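Local coordinates for mitogen-activated protein kinase, putative (Map kinase-like protein) (Leishmania major, PDB 3PG1) that probably binds ATP and phosphorylates serine or threonine residues of other proteins, as a member of the MAP kinase family, at residues 64-68 with 105-109. Sequence-based numbering, arbitrary orientation.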
loop_
_atom_site.group_PDB
_atom_site.type_symbol
_atom_site.label_atom_id
_atom_site.label_comp_id
_atom_site.label_asym_id
_atom_site.label_seq_id
_atom_site.Cartn_x
_atom_site.Cartn_y
_atom_site.Cartn_z
ATOM N N VAL A 64 -23.276 -10.849 -11.288
ATOM C CA VAL A 64 -22.331 -10.620 -12.383
ATOM C C VAL A 64 -21.073 -11.462 -12.193
ATOM O O VAL A 64 -20.539 -11.531 -11.081
ATOM C CB VAL A 64 -21.942 -9.117 -12.555
ATOM C CG1 VAL A 64 -21.458 -8.832 -13.973
ATOM C CG2 VAL A 64 -23.081 -8.173 -12.178
ATOM N N ASN A 65 -20.582 -12.065 -13.293
ATOM C CA ASN A 65 -19.320 -12.792 -13.303
ATOM C C ASN A 65 -18.228 -11.737 -13.541
ATOM O O ASN A 65 -18.285 -11.006 -14.538
ATOM C CB ASN A 65 -19.296 -13.869 -14.390
ATOM C CG ASN A 65 -18.064 -14.755 -14.357
ATOM O OD1 ASN A 65 -17.393 -14.958 -15.376
ATOM N ND2 ASN A 65 -17.748 -15.322 -13.196
ATOM N N ILE A 66 -17.282 -11.620 -12.596
ATOM C CA ILE A 66 -16.192 -10.641 -12.652
ATOM C C ILE A 66 -15.453 -10.642 -13.999
ATOM O O ILE A 66 -15.516 -9.648 -14.726
ATOM C CB ILE A 66 -15.264 -10.725 -11.408
ATOM C CG1 ILE A 66 -16.016 -10.292 -10.130
ATOM C CG2 ILE A 66 -14.001 -9.889 -11.594
ATOM C CD1 ILE A 66 -15.809 -11.175 -8.941
ATOM N N LEU A 67 -14.845 -11.778 -14.363
ATOM C CA LEU A 67 -14.075 -11.939 -15.599
ATOM C C LEU A 67 -14.889 -11.828 -16.904
ATOM O O LEU A 67 -14.301 -11.745 -17.987
ATOM C CB LEU A 67 -13.203 -13.208 -15.542
ATOM C CG LEU A 67 -11.781 -13.047 -14.975
ATOM C CD1 LEU A 67 -11.780 -12.557 -13.520
ATOM C CD2 LEU A 67 -11.016 -14.346 -15.054
ATOM N N SER A 68 -16.233 -11.771 -16.791
ATOM C CA SER A 68 -17.140 -11.597 -17.922
ATOM C C SER A 68 -17.528 -10.130 -18.170
ATOM O O SER A 68 -17.853 -9.780 -19.307
ATOM C CB SER A 68 -18.376 -12.472 -17.770
ATOM O OG SER A 68 -18.106 -13.738 -18.344
ATOM N N ALA A 105 -20.180 -17.520 -18.736
ATOM C CA ALA A 105 -19.816 -16.618 -17.630
ATOM C C ALA A 105 -19.592 -17.356 -16.288
ATOM O O ALA A 105 -20.163 -16.991 -15.255
ATOM C CB ALA A 105 -20.847 -15.500 -17.491
ATOM N N MET A 106 -18.773 -18.425 -16.334
ATOM C CA MET A 106 -18.420 -19.264 -15.180
ATOM C C MET A 106 -16.883 -19.227 -14.938
ATOM O O MET A 106 -16.299 -20.179 -14.406
ATOM C CB MET A 106 -18.927 -20.710 -15.383
ATOM C CG MET A 106 -20.444 -20.842 -15.465
ATOM S SD MET A 106 -21.285 -20.765 -13.861
ATOM C CE MET A 106 -21.158 -22.487 -13.356
ATOM N N HIS A 107 -16.249 -18.103 -15.319
ATOM C CA HIS A 107 -14.804 -17.882 -15.193
ATOM C C HIS A 107 -14.387 -17.589 -13.759
ATOM O O HIS A 107 -15.018 -16.764 -13.083
ATOM C CB HIS A 107 -14.323 -16.772 -16.145
ATOM C CG HIS A 107 -14.959 -16.806 -17.505
ATOM N ND1 HIS A 107 -15.810 -15.799 -17.929
ATOM C CD2 HIS A 107 -14.863 -17.734 -18.484
ATOM C CE1 HIS A 107 -16.196 -16.146 -19.146
ATOM N NE2 HIS A 107 -15.661 -17.309 -19.518
ATOM N N LYS A 108 -13.311 -18.272 -13.303
ATOM C CA LYS A 108 -12.734 -18.129 -11.959
ATOM C C LYS A 108 -11.245 -17.781 -12.014
ATOM O O LYS A 108 -10.523 -18.251 -12.895
ATOM C CB LYS A 108 -12.946 -19.404 -11.117
ATOM C CG LYS A 108 -14.372 -19.572 -10.605
ATOM C CD LYS A 108 -14.682 -20.990 -10.175
ATOM C CE LYS A 108 -16.171 -21.236 -10.070
ATOM N NZ LYS A 108 -16.642 -22.195 -11.104
ATOM N N LEU A 109 -10.797 -16.968 -11.053
ATOM C CA LEU A 109 -9.404 -16.550 -10.914
ATOM C C LEU A 109 -8.951 -16.783 -9.479
ATOM O O LEU A 109 -9.668 -16.465 -8.523
ATOM C CB LEU A 109 -9.192 -15.092 -11.383
ATOM C CG LEU A 109 -7.930 -14.323 -10.921
ATOM C CD1 LEU A 109 -6.652 -14.899 -11.512
ATOM C CD2 LEU A 109 -8.022 -12.877 -11.297
HETATM O O HOH W 1 -14.745 -14.020 -12.129
#
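The extended chi1 of N65 (-174°) carries its amide across to H107, whose chi1 of -40° keeps the ring beside its own backbone N and puts ND1 near the oxygen that the main-chain N-H also reaches. N65 ND2 gives H107 O a nearly straight bond (3.1 Å, 166°), in the carbonyl plane and on a lone pair; its stronger partner is N56 OD1. N65 OD1 accepts two weak bonds from H107, from ND1 at 3.1 Å and from N at 3.3 Å, plus a third weak one from the hydroxyl of S68. The amide and ring planes are inclined to each other. S68 OG sits at the ring edge, and A105 CB packs 3.4 Å from S68 OG. A water joins L67 N to H107 O. L67 CB rests on H107 CB at 3.8 Å, and L67 CD2 approaches L109 CB. The H107 ring meets H350 of the C-terminal helix 346-360 edge-to-face. The contact thus joins the turn between strand 64-65 and helix 70-85 to the loop that leads into strand 108-114 and to its first residues, in the five-stranded sheet of the kinase N-lobe, where L109 packs against V76 and I80 of that helix.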